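Local structure of taurocyamine kinase (Schistosoma mansoni, 4WOD) at residues A[423-428]-A[630-635]; A[488-493]-A[584-589]; A[431-436]-A[623-628]. The protein catalyses the reversible transfer of a phosphate group between ATP and taurocyamine, giving N-phosphotaurocyamine and ADP, with magnesium as cofactor. The protein carries 4 engineered substitutions. One frame throughout, in Å; residues are numbered along the deposited sequence.

Contact 1: A[423-428]-A[630-635]; sequences ICPRTG and CCPSNL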
# COMPACT_ATOMS: atom_id res chain seq x y z
N ILE A 423 -7.88 -17.75 3.40
CA ILE A 423 -7.93 -19.11 3.89
C ILE A 423 -7.04 -20.12 3.14
O ILE A 423 -6.82 -21.22 3.63
CB ILE A 423 -9.40 -19.65 3.88
CG1 ILE A 423 -9.92 -19.83 2.45
CG2 ILE A 423 -10.32 -18.71 4.67
CD1 ILE A 423 -11.29 -20.46 2.37
N CYS A 424 -6.55 -19.77 1.96
CA CYS A 424 -5.66 -20.69 1.22
C CYS A 424 -4.29 -20.07 0.90
O CYS A 424 -4.18 -18.86 0.76
CB CYS A 424 -6.33 -21.16 -0.08
SG CYS A 424 -7.58 -22.46 0.17
N PRO A 425 -3.25 -20.90 0.81
CA PRO A 425 -1.94 -20.35 0.45
C PRO A 425 -1.82 -20.11 -1.05
O PRO A 425 -2.72 -20.50 -1.81
CB PRO A 425 -0.97 -21.45 0.90
CG PRO A 425 -1.76 -22.71 0.73
CD PRO A 425 -3.19 -22.35 1.09
N ARG A 426 -0.71 -19.50 -1.45
CA ARG A 426 -0.38 -19.28 -2.86
C ARG A 426 1.02 -19.82 -3.16
O ARG A 426 2.00 -19.28 -2.67
CB ARG A 426 -0.44 -17.79 -3.21
CG ARG A 426 -1.77 -17.10 -2.88
CD ARG A 426 -2.92 -17.65 -3.67
NE ARG A 426 -4.07 -16.73 -3.67
CZ ARG A 426 -5.02 -16.71 -2.75
NH1 ARG A 426 -5.00 -17.57 -1.74
NH2 ARG A 426 -6.01 -15.83 -2.84
N THR A 427 1.11 -20.87 -3.98
CA THR A 427 2.37 -21.56 -4.21
C THR A 427 3.32 -20.78 -5.14
O THR A 427 2.90 -19.83 -5.81
CB THR A 427 2.10 -22.96 -4.77
OG1 THR A 427 1.42 -22.84 -6.03
CG2 THR A 427 1.21 -23.77 -3.80
N GLY A 428 4.60 -21.18 -5.18
CA GLY A 428 5.61 -20.46 -5.94
C GLY A 428 5.95 -21.07 -7.30
O GLY A 428 6.47 -20.40 -8.18
N CYS A 630 -1.54 -21.78 -9.16
CA CYS A 630 -0.94 -21.10 -8.02
C CYS A 630 -1.68 -21.38 -6.70
O CYS A 630 -1.06 -21.80 -5.72
CB CYS A 630 -0.89 -19.60 -8.30
SG CYS A 630 -0.24 -18.62 -6.98
N CYS A 631 -2.98 -21.13 -6.66
CA CYS A 631 -3.77 -21.46 -5.48
C CYS A 631 -4.24 -22.92 -5.53
O CYS A 631 -4.73 -23.38 -6.56
CB CYS A 631 -4.97 -20.51 -5.34
SG CYS A 631 -5.82 -20.61 -3.75
N PRO A 632 -4.07 -23.65 -4.43
CA PRO A 632 -4.50 -25.05 -4.37
C PRO A 632 -6.02 -25.18 -4.48
O PRO A 632 -6.52 -26.26 -4.74
CB PRO A 632 -4.01 -25.52 -2.99
CG PRO A 632 -2.95 -24.56 -2.60
CD PRO A 632 -3.34 -23.24 -3.21
N SER A 633 -6.76 -24.09 -4.30
CA SER A 633 -8.20 -24.13 -4.42
C SER A 633 -8.64 -24.37 -5.86
O SER A 633 -9.78 -24.80 -6.11
CB SER A 633 -8.81 -22.82 -3.91
OG SER A 633 -8.51 -21.76 -4.80
N ASN A 634 -7.75 -24.09 -6.81
CA ASN A 634 -8.12 -24.14 -8.22
C ASN A 634 -7.46 -25.21 -9.08
O ASN A 634 -7.32 -25.04 -10.30
CB ASN A 634 -7.90 -22.78 -8.86
CG ASN A 634 -9.20 -22.14 -9.26
OD1 ASN A 634 -9.80 -22.52 -10.26
ND2 ASN A 634 -9.66 -21.17 -8.46
N LEU A 635 -7.07 -26.31 -8.45
CA LEU A 635 -6.58 -27.52 -9.12
C LEU A 635 -7.62 -28.41 -9.81
O LEU A 635 -8.82 -28.13 -9.80
CB LEU A 635 -5.85 -28.39 -8.09
CG LEU A 635 -4.75 -27.73 -7.28
CD1 LEU A 635 -4.39 -28.65 -6.09
CD2 LEU A 635 -3.53 -27.46 -8.15
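Thr427 grips Cys630 and Arg426 lies against Cys631 where the N-terminal domain of the second phosphagen kinase repeat meets its catalytic C-terminal domain, at the cysteine predicted to belong to the active site. The loop between helix 409-418 and helix 432-435 here runs nearly antiparallel to segment 630-635, the end-to-end directions being 153° apart. Thr427 sets OG1 between its own backbone N and carbonyl carbon (chi1 61°), and from there the hydroxyl can share an acceptor with the amide. Thr427 N donates to Cys630 O at 2.9 Å from above the carbonyl plane, while Thr427 OG1 donates to the same Cys630 O at 2.7 Å, in the plane and on a lone pair. Threonine suits the place because one residue supplies both donors and still leaves its CG2 methyl loosely beside Pro632.

Cys631 holds SG anti to its backbone N (chi1 -168°), among atoms of three residues of the other segment. The sulfur lies over one face of the Arg426 guanidinium, 3.7 Å from Arg426 NH1, and Cys424 CB comes as close to Cys631 SG. Arg426 is bent in mid-chain, and its CD packs 3.9 Å from Cys631 CB; the guanidinium NE makes a long, weak ion pair with Glu585.

Pro425 and Pro632 cross obliquely, CG to CG at 4.0 Å, two rigid rings joining the loops without any N-H to satisfy. Pro425 O is buried by this packing without a hydrogen-bond partner and lies 3.1 Å from Pro632 CD. Helix 437-448 packs against both loops, with Tyr447 on Cys424 and Ser633. Within its own loop, the Cys631 sulfur accepts a weak hydrogen bond from Ser633 N, with Ser633 N 3.6 Å from Cys631 SG.

Contact 2: A[488-493]-A[584-589]; sequences GRSVEG and EEDHMR. Engineered in segment 488-493: Gly493 (natural residue Asp).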
# COMPACT_ATOMS: atom_id res chain seq x y z
N GLY A 488 -8.06 -21.87 -15.14
CA GLY A 488 -6.70 -21.44 -14.91
C GLY A 488 -5.71 -22.37 -15.60
O GLY A 488 -6.01 -23.55 -15.75
N ARG A 489 -4.56 -21.85 -16.03
CA ARG A 489 -3.46 -22.69 -16.54
C ARG A 489 -2.10 -22.12 -16.14
O ARG A 489 -1.92 -20.90 -16.04
CB ARG A 489 -3.50 -22.83 -18.08
CG ARG A 489 -4.67 -23.66 -18.65
CD ARG A 489 -4.52 -25.19 -18.36
NE ARG A 489 -5.59 -26.01 -18.94
CZ ARG A 489 -6.76 -26.29 -18.36
NH1 ARG A 489 -7.06 -25.81 -17.17
NH2 ARG A 489 -7.65 -27.05 -19.00
N SER A 490 -1.18 -23.03 -15.85
CA SER A 490 0.21 -22.72 -15.61
C SER A 490 1.01 -23.28 -16.77
O SER A 490 0.65 -24.31 -17.34
CB SER A 490 0.70 -23.34 -14.29
OG SER A 490 -0.06 -22.89 -13.18
N VAL A 491 2.10 -22.59 -17.10
CA VAL A 491 2.97 -23.00 -18.18
C VAL A 491 4.18 -23.71 -17.58
O VAL A 491 4.86 -23.17 -16.68
CB VAL A 491 3.42 -21.80 -19.03
CG1 VAL A 491 4.44 -22.24 -20.11
CG2 VAL A 491 2.21 -21.08 -19.65
N GLU A 492 4.45 -24.92 -18.06
CA GLU A 492 5.62 -25.67 -17.60
C GLU A 492 6.93 -24.89 -17.72
O GLU A 492 7.16 -24.20 -18.71
CB GLU A 492 5.78 -26.97 -18.38
CG GLU A 492 4.98 -28.14 -17.81
CD GLU A 492 5.32 -29.45 -18.51
OE1 GLU A 492 6.36 -29.50 -19.20
OE2 GLU A 492 4.55 -30.42 -18.37
N GLY A 493 7.77 -25.00 -16.71
CA GLY A 493 9.07 -24.35 -16.76
C GLY A 493 9.18 -22.99 -16.11
O GLY A 493 10.29 -22.48 -15.94
N GLU A 584 -1.78 -12.76 -14.04
CA GLU A 584 -2.33 -12.16 -12.83
C GLU A 584 -1.99 -13.03 -11.61
O GLU A 584 -0.91 -12.88 -11.02
CB GLU A 584 -3.85 -11.96 -12.94
CG GLU A 584 -4.41 -11.20 -11.77
CD GLU A 584 -5.86 -10.79 -11.97
OE1 GLU A 584 -6.16 -9.58 -11.81
OE2 GLU A 584 -6.69 -11.68 -12.28
N GLU A 585 -2.88 -13.95 -11.25
CA GLU A 585 -2.55 -14.91 -10.18
C GLU A 585 -1.97 -16.18 -10.76
O GLU A 585 -1.02 -16.76 -10.21
CB GLU A 585 -3.77 -15.25 -9.33
CG GLU A 585 -3.46 -16.20 -8.19
CD GLU A 585 -4.68 -16.49 -7.33
OE1 GLU A 585 -5.14 -15.56 -6.64
OE2 GLU A 585 -5.17 -17.64 -7.36
N ASP A 586 -2.55 -16.63 -11.86
CA ASP A 586 -2.03 -17.77 -12.60
C ASP A 586 -1.42 -17.22 -13.87
O ASP A 586 -1.77 -16.09 -14.29
CB ASP A 586 -3.14 -18.78 -12.92
CG ASP A 586 -3.55 -19.61 -11.72
OD1 ASP A 586 -2.65 -20.13 -11.02
OD2 ASP A 586 -4.77 -19.76 -11.47
N HIS A 587 -0.56 -18.02 -14.51
CA HIS A 587 0.06 -17.61 -15.76
C HIS A 587 -1.02 -17.19 -16.75
O HIS A 587 -0.84 -16.23 -17.48
CB HIS A 587 0.91 -18.72 -16.36
CG HIS A 587 2.15 -19.02 -15.56
ND1 HIS A 587 2.78 -20.24 -15.59
CD2 HIS A 587 2.84 -18.26 -14.69
CE1 HIS A 587 3.81 -20.23 -14.77
NE2 HIS A 587 3.88 -19.03 -14.22
N MET A 588 -2.13 -17.92 -16.75
CA MET A 588 -3.29 -17.55 -17.57
C MET A 588 -4.62 -17.84 -16.89
O MET A 588 -4.77 -18.83 -16.18
CB MET A 588 -3.27 -18.30 -18.90
CG MET A 588 -2.21 -17.89 -19.88
SD MET A 588 -2.38 -18.96 -21.35
CE MET A 588 -1.80 -20.52 -20.74
N ARG A 589 -5.59 -16.96 -17.13
CA ARG A 589 -6.98 -17.27 -16.88
C ARG A 589 -7.60 -17.19 -18.26
O ARG A 589 -7.51 -16.15 -18.91
CB ARG A 589 -7.63 -16.29 -15.87
CG ARG A 589 -9.09 -16.61 -15.55
CD ARG A 589 -9.70 -15.83 -14.35
NE ARG A 589 -9.01 -14.57 -14.03
CZ ARG A 589 -9.55 -13.36 -14.16
NH1 ARG A 589 -10.79 -13.22 -14.62
NH2 ARG A 589 -8.85 -12.28 -13.85
O HOH W 1 0.34 -20.17 -12.72
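His587 sets CG anti to its carbonyl carbon (chi1 -69°), and chi2 of 155° turns ND1 away from its own CA and onto the backbone of Val491. The bond from Val491 N to His587 ND1, 2.9 Å long, is essentially straight at 179° and lies in the ring plane. Because ND1 accepts here and His587 NE2 bonds Leu495 O, the ring is probably neutral with its proton on NE2. Histidine fits, since its two nitrogens can bridge two backbone groups.

A water sits over the centre of the imidazole, 3.5 Å above its plane. This water accepts from His587 N at 2.9 Å and donates to Ser490 OG at 2.8 Å. It also gives a longer, weak bond to Asp586 OD1. Both side chains have a further partner: Ser490 OG bonds Ile628 O, and Asp586 OD1 accepts from the amide of Cys630.

Beyond the histidine the backbones pair. Arg489 N donates to Met588 O at 3.0 Å, and Met588 N returns a bond to Arg489 O at 3.1 Å. The flexible Met588 chain bends near its end and lays CE against Arg489 CB (3.9 Å) and beside Val491 CG2. Gly488 suits its place because a CB there would crowd Asp586 OD2; its CA makes a CA-H...O contact with Met588 O.

Gly488-Arg589 is a non-hydrogen-bonded pair and Arg489-Met588 a hydrogen-bonded one, joining neighbouring strands 480-489 and 588-595 of the eight-stranded antiparallel sheet that defines the phosphagen kinase catalytic domain, with Arg589 predicted to bind ATP.

Contact 3: A[431-436]-A[623-628]; sequences ECYSTF and DKYGYI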
# COMPACT_ATOMS: atom_id res chain seq x y z
N GLU A 431 6.49 -27.33 -8.63
CA GLU A 431 7.27 -28.28 -7.82
C GLU A 431 6.88 -28.20 -6.34
O GLU A 431 7.12 -29.13 -5.56
CB GLU A 431 8.77 -28.02 -8.00
CG GLU A 431 9.65 -29.09 -7.35
CD GLU A 431 11.13 -28.76 -7.45
OE1 GLU A 431 11.59 -28.45 -8.56
OE2 GLU A 431 11.83 -28.79 -6.41
N CYS A 432 6.28 -27.09 -5.96
CA CYS A 432 5.79 -26.92 -4.59
C CYS A 432 4.89 -28.09 -4.17
O CYS A 432 4.92 -28.51 -3.01
CB CYS A 432 5.06 -25.58 -4.46
SG CYS A 432 6.16 -24.15 -4.37
N TYR A 433 4.12 -28.62 -5.13
CA TYR A 433 3.17 -29.67 -4.82
C TYR A 433 3.80 -31.06 -4.63
O TYR A 433 3.11 -32.01 -4.30
CB TYR A 433 2.09 -29.75 -5.91
CG TYR A 433 1.18 -28.54 -5.89
CD1 TYR A 433 0.09 -28.48 -5.02
CD2 TYR A 433 1.42 -27.46 -6.73
CE1 TYR A 433 -0.76 -27.37 -5.01
CE2 TYR A 433 0.58 -26.33 -6.71
CZ TYR A 433 -0.50 -26.30 -5.85
OH TYR A 433 -1.33 -25.17 -5.84
N SER A 434 5.09 -31.18 -4.84
CA SER A 434 5.76 -32.40 -4.43
C SER A 434 6.74 -32.08 -3.30
O SER A 434 6.79 -32.81 -2.31
CB SER A 434 6.46 -33.08 -5.62
OG SER A 434 7.56 -32.31 -6.08
N THR A 435 7.53 -31.01 -3.44
CA THR A 435 8.51 -30.64 -2.40
C THR A 435 7.86 -30.43 -1.03
O THR A 435 8.43 -30.81 0.02
CB THR A 435 9.27 -29.36 -2.80
OG1 THR A 435 9.84 -29.53 -4.10
CG2 THR A 435 10.38 -29.03 -1.78
N PHE A 436 6.67 -29.83 -1.02
CA PHE A 436 5.95 -29.59 0.24
C PHE A 436 4.66 -30.39 0.36
O PHE A 436 3.66 -29.89 0.90
CB PHE A 436 5.64 -28.09 0.39
CG PHE A 436 6.85 -27.21 0.32
CD1 PHE A 436 7.81 -27.26 1.30
CD2 PHE A 436 7.04 -26.35 -0.75
CE1 PHE A 436 8.94 -26.46 1.23
CE2 PHE A 436 8.15 -25.54 -0.82
CZ PHE A 436 9.10 -25.60 0.17
N ASP A 623 -0.24 -35.91 -11.92
CA ASP A 623 -0.92 -37.20 -11.79
C ASP A 623 -1.82 -37.21 -10.55
O ASP A 623 -2.90 -37.79 -10.55
CB ASP A 623 0.10 -38.33 -11.73
CG ASP A 623 0.48 -38.87 -13.10
OD1 ASP A 623 0.01 -38.31 -14.13
OD2 ASP A 623 1.25 -39.85 -13.15
N LYS A 624 -1.35 -36.55 -9.50
CA LYS A 624 -2.10 -36.38 -8.26
C LYS A 624 -3.28 -35.39 -8.41
O LYS A 624 -4.43 -35.73 -8.11
CB LYS A 624 -1.18 -35.89 -7.12
CG LYS A 624 0.09 -36.73 -6.89
CD LYS A 624 0.90 -36.26 -5.65
CE LYS A 624 1.66 -34.96 -5.89
NZ LYS A 624 2.85 -35.08 -6.79
N TYR A 625 -3.00 -34.18 -8.89
CA TYR A 625 -3.97 -33.08 -8.78
C TYR A 625 -4.55 -32.54 -10.09
O TYR A 625 -5.32 -31.58 -10.05
CB TYR A 625 -3.34 -31.91 -8.01
CG TYR A 625 -2.71 -32.31 -6.70
CD1 TYR A 625 -3.44 -33.03 -5.75
CD2 TYR A 625 -1.38 -32.01 -6.42
CE1 TYR A 625 -2.86 -33.42 -4.55
CE2 TYR A 625 -0.79 -32.40 -5.23
CZ TYR A 625 -1.54 -33.10 -4.30
OH TYR A 625 -0.94 -33.48 -3.12
N GLY A 626 -4.21 -33.11 -11.24
CA GLY A 626 -4.73 -32.54 -12.49
C GLY A 626 -3.98 -31.27 -12.87
O GLY A 626 -2.78 -31.19 -12.65
N TYR A 627 -4.67 -30.27 -13.43
CA TYR A 627 -3.98 -29.04 -13.79
C TYR A 627 -3.48 -28.31 -12.54
O TYR A 627 -4.19 -28.17 -11.54
CB TYR A 627 -4.85 -28.12 -14.68
CG TYR A 627 -4.94 -28.67 -16.09
CD1 TYR A 627 -3.83 -28.64 -16.93
CD2 TYR A 627 -6.09 -29.28 -16.56
CE1 TYR A 627 -3.88 -29.16 -18.21
CE2 TYR A 627 -6.16 -29.82 -17.83
CZ TYR A 627 -5.05 -29.76 -18.65
OH TYR A 627 -5.10 -30.30 -19.91
N ILE A 628 -2.22 -27.92 -12.60
CA ILE A 628 -1.57 -27.21 -11.50
C ILE A 628 -1.80 -25.71 -11.62
O ILE A 628 -1.70 -25.15 -12.71
CB ILE A 628 -0.06 -27.51 -11.48
CG1 ILE A 628 0.14 -28.98 -11.13
CG2 ILE A 628 0.69 -26.57 -10.50
CD1 ILE A 628 1.46 -29.52 -11.60
O HOH W 2 0.97 -31.32 -2.51
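A short helix, 432-435, of the N-terminal domain packs through Tyr433 against a small beta hairpin of the catalytic domain, with Lys624 and Tyr625 in its turn and Ile628 just after its second strand. Tyr433 CB meets the edge of the Tyr625 ring, 4.0 Å from Tyr625 CE2. The two rings are oblique, with planes at 61° and centroids 5.8 Å apart. Further along the same tyrosine, Tyr433 CE2 touches Ile628 CG2 at 3.8 Å, where the two side chains run alongside each other in opposite senses.

Lys624 lays its CB over the centre of the Tyr625 ring, and the bend at chi3 (-75°) brings Lys624 CE within 3.7 Å of Tyr433 O. A water donates to Tyr433 O and to Tyr625 OH, at 2.9 Å in each case. Tyrosine suits both positions because its ring can pack while its hydroxyl bonds farther off: Tyr433 OH with Thr629 O, Tyr625 OH with Asp441 of helix 437-448.

No direct hydrogen bond crosses between the segments. Cohesion therefore comes from apolar and aromatic packing, with one water linking these two segments, while the tyrosine hydroxyls tie the domains directly.

Overall arrangement
Contacts 1 and 3 both join the N-terminal to the catalytic domain of the second repeat, whereas contact 2 lies wholly within the catalytic domain and, along the chain, is nested inside the loops closed by both. All three are largely buried, but contact 3 reaches the surface at Ser434 and Lys624. Their chemistry follows their place: regular backbone pairing in the sheet, a shared carbonyl and sulfur packing at the predicted active site, and ring packing with a water at the helix and hairpin. Segments 623-628 and 630-635 are separated by a single residue, so one run of the catalytic domain serves contacts 1 and 3 and also borders contact 2.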